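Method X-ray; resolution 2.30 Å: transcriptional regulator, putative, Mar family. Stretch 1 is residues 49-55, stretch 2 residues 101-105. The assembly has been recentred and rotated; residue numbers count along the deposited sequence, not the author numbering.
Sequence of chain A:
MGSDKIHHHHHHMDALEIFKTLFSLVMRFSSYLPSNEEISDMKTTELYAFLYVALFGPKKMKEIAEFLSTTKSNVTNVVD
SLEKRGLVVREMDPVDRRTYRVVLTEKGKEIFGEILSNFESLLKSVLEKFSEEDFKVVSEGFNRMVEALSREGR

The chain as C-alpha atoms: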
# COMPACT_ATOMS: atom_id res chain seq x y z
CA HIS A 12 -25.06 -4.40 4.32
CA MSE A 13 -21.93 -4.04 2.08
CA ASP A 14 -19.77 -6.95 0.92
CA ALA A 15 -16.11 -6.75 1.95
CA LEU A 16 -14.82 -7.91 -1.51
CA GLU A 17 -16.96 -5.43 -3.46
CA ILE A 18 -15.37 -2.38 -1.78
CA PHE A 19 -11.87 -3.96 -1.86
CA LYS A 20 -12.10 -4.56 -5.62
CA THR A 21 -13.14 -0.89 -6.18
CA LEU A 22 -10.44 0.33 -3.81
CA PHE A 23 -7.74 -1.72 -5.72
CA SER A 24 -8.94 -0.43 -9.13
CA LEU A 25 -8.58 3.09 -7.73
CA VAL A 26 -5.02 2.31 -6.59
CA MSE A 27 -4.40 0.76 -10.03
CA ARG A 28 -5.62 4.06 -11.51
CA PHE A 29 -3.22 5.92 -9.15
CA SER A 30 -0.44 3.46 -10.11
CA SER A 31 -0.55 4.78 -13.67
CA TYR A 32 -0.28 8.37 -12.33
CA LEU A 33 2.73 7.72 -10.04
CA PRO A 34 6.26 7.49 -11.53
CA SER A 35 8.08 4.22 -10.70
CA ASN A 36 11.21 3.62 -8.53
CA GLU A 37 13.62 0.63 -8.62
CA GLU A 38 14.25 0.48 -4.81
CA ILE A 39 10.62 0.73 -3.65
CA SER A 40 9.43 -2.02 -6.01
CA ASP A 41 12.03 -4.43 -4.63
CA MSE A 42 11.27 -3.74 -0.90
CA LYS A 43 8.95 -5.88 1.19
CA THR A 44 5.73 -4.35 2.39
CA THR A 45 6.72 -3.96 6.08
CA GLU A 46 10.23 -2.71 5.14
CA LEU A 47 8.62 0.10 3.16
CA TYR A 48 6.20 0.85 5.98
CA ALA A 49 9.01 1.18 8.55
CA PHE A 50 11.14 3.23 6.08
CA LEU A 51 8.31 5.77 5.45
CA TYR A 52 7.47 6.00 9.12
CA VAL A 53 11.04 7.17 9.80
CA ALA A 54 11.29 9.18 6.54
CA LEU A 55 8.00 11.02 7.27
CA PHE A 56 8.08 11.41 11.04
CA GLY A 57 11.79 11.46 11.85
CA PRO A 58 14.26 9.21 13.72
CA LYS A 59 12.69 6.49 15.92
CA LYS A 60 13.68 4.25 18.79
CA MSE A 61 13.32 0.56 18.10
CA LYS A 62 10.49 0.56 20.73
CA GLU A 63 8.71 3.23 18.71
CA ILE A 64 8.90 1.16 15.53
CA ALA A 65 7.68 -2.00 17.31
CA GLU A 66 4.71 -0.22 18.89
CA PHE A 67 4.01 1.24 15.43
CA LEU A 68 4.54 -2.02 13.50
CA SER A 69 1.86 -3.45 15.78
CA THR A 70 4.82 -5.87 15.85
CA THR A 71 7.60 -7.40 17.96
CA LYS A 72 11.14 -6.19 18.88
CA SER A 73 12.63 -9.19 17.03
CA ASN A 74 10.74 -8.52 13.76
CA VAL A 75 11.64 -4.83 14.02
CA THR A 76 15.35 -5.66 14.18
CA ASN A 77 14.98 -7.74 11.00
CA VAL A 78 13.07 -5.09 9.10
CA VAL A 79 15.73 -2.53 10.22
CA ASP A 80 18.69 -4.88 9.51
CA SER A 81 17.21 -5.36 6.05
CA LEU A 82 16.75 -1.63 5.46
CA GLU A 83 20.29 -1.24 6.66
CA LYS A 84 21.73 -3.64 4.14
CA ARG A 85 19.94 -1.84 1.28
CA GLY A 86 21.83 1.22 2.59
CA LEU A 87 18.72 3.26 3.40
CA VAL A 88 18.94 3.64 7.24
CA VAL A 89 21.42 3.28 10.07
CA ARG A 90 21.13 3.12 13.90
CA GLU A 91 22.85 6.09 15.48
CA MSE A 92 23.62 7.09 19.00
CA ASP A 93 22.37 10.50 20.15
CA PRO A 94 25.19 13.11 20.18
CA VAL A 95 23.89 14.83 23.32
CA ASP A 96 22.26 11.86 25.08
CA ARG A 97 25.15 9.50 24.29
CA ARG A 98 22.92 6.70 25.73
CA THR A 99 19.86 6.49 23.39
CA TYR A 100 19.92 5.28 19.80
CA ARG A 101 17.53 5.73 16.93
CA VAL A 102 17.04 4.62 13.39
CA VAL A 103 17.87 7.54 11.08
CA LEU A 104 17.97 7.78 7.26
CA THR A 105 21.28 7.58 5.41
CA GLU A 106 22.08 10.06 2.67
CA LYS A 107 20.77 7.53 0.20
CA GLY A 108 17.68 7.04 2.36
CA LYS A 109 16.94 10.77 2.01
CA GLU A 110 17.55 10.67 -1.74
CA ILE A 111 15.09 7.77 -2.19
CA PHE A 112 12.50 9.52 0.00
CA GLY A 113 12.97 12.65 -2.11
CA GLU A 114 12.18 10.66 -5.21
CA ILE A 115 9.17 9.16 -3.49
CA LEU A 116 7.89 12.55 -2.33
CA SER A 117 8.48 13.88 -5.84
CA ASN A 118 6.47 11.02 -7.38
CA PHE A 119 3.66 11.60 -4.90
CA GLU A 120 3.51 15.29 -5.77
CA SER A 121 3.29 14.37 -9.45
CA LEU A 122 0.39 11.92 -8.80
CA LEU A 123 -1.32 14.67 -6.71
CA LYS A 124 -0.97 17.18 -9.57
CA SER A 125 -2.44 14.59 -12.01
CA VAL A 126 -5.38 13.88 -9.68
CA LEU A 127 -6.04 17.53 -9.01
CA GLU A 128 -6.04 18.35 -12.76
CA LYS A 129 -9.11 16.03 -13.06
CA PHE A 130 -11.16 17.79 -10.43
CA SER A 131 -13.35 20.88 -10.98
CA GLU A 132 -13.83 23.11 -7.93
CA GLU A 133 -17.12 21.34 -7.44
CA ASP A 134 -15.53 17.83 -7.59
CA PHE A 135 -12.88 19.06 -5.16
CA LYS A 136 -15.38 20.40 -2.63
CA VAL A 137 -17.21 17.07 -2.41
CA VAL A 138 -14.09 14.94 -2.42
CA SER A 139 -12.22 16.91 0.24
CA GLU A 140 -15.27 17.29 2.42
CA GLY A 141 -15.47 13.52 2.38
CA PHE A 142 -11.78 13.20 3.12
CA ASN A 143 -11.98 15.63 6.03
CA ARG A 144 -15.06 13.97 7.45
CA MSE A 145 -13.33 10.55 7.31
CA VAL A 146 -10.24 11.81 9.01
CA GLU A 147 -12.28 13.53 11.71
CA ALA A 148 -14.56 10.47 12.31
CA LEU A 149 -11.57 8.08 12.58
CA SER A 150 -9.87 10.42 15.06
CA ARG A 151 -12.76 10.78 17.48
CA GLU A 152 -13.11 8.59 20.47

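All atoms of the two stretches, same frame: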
# COMPACT_ATOMS: atom_id res chain seq x y z
N ALA A 49 8.07 0.68 7.54
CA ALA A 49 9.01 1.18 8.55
C ALA A 49 9.90 2.32 7.99
O ALA A 49 10.19 3.28 8.69
CB ALA A 49 9.85 0.07 9.14
N PHE A 50 10.32 2.20 6.74
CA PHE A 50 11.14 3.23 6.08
C PHE A 50 10.38 4.55 6.02
O PHE A 50 10.88 5.54 6.49
CB PHE A 50 11.60 2.80 4.66
CG PHE A 50 12.36 3.89 3.90
CD1 PHE A 50 13.67 4.24 4.27
CD2 PHE A 50 11.74 4.59 2.85
CE1 PHE A 50 14.34 5.25 3.57
CE2 PHE A 50 12.42 5.59 2.17
CZ PHE A 50 13.71 5.92 2.51
N LEU A 51 9.15 4.53 5.51
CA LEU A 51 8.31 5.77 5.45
C LEU A 51 7.99 6.37 6.81
O LEU A 51 8.01 7.60 6.99
CB LEU A 51 7.03 5.52 4.68
CG LEU A 51 7.19 5.25 3.18
CD1 LEU A 51 5.85 4.73 2.59
CD2 LEU A 51 7.67 6.53 2.46
N TYR A 52 7.72 5.52 7.78
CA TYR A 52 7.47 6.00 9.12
C TYR A 52 8.63 6.85 9.57
O TYR A 52 8.43 8.00 9.94
CB TYR A 52 7.23 4.82 10.07
CG TYR A 52 6.97 5.21 11.50
CD1 TYR A 52 6.03 6.18 11.81
CD2 TYR A 52 7.64 4.58 12.56
CE1 TYR A 52 5.76 6.55 13.13
CE2 TYR A 52 7.38 4.93 13.87
CZ TYR A 52 6.42 5.94 14.14
OH TYR A 52 6.12 6.39 15.42
N VAL A 53 9.86 6.35 9.47
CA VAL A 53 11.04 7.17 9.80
C VAL A 53 11.28 8.34 8.84
O VAL A 53 11.67 9.42 9.27
CB VAL A 53 12.39 6.27 9.95
CG1 VAL A 53 13.66 7.17 10.15
CG2 VAL A 53 12.23 5.29 11.11
N ALA A 54 11.08 8.12 7.54
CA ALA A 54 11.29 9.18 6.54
C ALA A 54 10.31 10.31 6.72
O ALA A 54 10.67 11.45 6.49
CB ALA A 54 11.21 8.62 5.12
N LEU A 55 9.07 10.00 7.12
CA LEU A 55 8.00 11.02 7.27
C LEU A 55 7.97 11.68 8.62
O LEU A 55 7.77 12.88 8.69
CB LEU A 55 6.61 10.46 7.01
CG LEU A 55 6.27 10.24 5.56
CD1 LEU A 55 4.96 9.45 5.55
CD2 LEU A 55 6.19 11.59 4.81
N ARG A 101 18.70 5.68 17.79
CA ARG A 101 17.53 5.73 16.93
C ARG A 101 17.90 5.37 15.53
O ARG A 101 19.05 5.54 15.13
CB ARG A 101 16.93 7.12 16.90
CG ARG A 101 16.46 7.63 18.23
CD ARG A 101 15.83 8.98 18.08
NE ARG A 101 15.17 9.39 19.32
CZ ARG A 101 15.77 9.95 20.35
NH1 ARG A 101 17.07 10.22 20.32
NH2 ARG A 101 15.07 10.28 21.41
N VAL A 102 16.91 4.88 14.79
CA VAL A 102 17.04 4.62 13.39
C VAL A 102 16.91 6.00 12.69
O VAL A 102 15.96 6.74 12.90
CB VAL A 102 15.98 3.57 12.91
CG1 VAL A 102 16.27 3.11 11.50
CG2 VAL A 102 15.96 2.35 13.79
N VAL A 103 17.89 6.35 11.88
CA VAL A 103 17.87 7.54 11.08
C VAL A 103 18.13 7.13 9.62
O VAL A 103 18.68 6.08 9.34
CB VAL A 103 18.93 8.54 11.58
CG1 VAL A 103 18.67 8.90 13.05
CG2 VAL A 103 20.34 7.97 11.39
N LEU A 104 17.74 7.98 8.70
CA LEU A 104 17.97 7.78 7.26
C LEU A 104 19.44 8.02 6.91
O LEU A 104 20.09 8.89 7.47
CB LEU A 104 17.06 8.73 6.44
CG LEU A 104 15.71 8.17 5.91
CD1 LEU A 104 14.95 7.24 6.88
CD2 LEU A 104 14.80 9.30 5.40
N THR A 105 19.98 7.24 5.98
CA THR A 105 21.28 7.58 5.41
C THR A 105 21.12 8.71 4.42
O THR A 105 20.06 9.19 4.25
CB THR A 105 21.88 6.37 4.75
OG1 THR A 105 20.95 5.87 3.77
CG2 THR A 105 22.18 5.36 5.84

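This contact packs part of a longer helix, residues 49-55, against the end of a strand, residues 101-104, of the same chain. The two axes run nearly at right angles, at 82°, and approach to 8.3 Å. No hydrogen bond links the stretches. The contact is small, burying 241 Å² over both sides, and it rests on apolar side chains.

Ala49 opens the stretch. It is buried but makes no contact with the strand. Its role here is in the helix backbone: Val53 N donates to Ala49 O at 3.2 Å.

Phe50 is the first residue to reach the strand. Its CA-to-CB bond points sideways, but the end of the ring comes nearer. With chi1 in the t well, Phe50 CE1 comes to 3.9 Å from Leu104 CD1. The methyl approaches the ring obliquely. Phe50 O also accepts from Ala54 N at 2.8 Å, which ties this turn of helix to the next.

Leu51 points away from the strand, and Tyr52 is out of its reach. Neither takes part in the contact. The backbone bond from Leu55 N to Leu51 O measures 2.6 Å.

Val53 is the central residue on the helix side. Its CA-to-CB bond points toward the strand, and Val53 CA lies 7.0 Å from Val103 CA. The methyl CG1 does most of the close work. Val53 CG1 lies 3.5 Å from Leu104 CD1, a tight apolar contact. Val53 CG1 is also 3.6 Å from Val102 O and 4.3 Å from Val103 CA, so it packs on the strand backbone too. Val103 turns its own side chain away, and it offers backbone rather than side chain to this methyl. Val102 points toward the helix, but its closest contact is made through its carbonyl oxygen.

Ala54 points sideways. Ala54 CB is 3.7 Å from Leu104 CD2, and Ala54 CA is 6.9 Å from Leu104 CA. The short side chain thus packs directly on a leucine methyl.

Leu55 ends the stretch. It is buried but points away from the strand and makes no contact with it.

Leu104 is the common partner of Phe50, Val53 and Ala54. It has the largest area covered by the other stretch, 89 Å². Both its methyls lie near Phe50 and Ala54. Its chi1 of -96° falls between wells. Arg101 and Thr105, at the ends of stretch 2, do not touch the helix. The Thr105 side chain instead caps a backbone N at the start of the following helix.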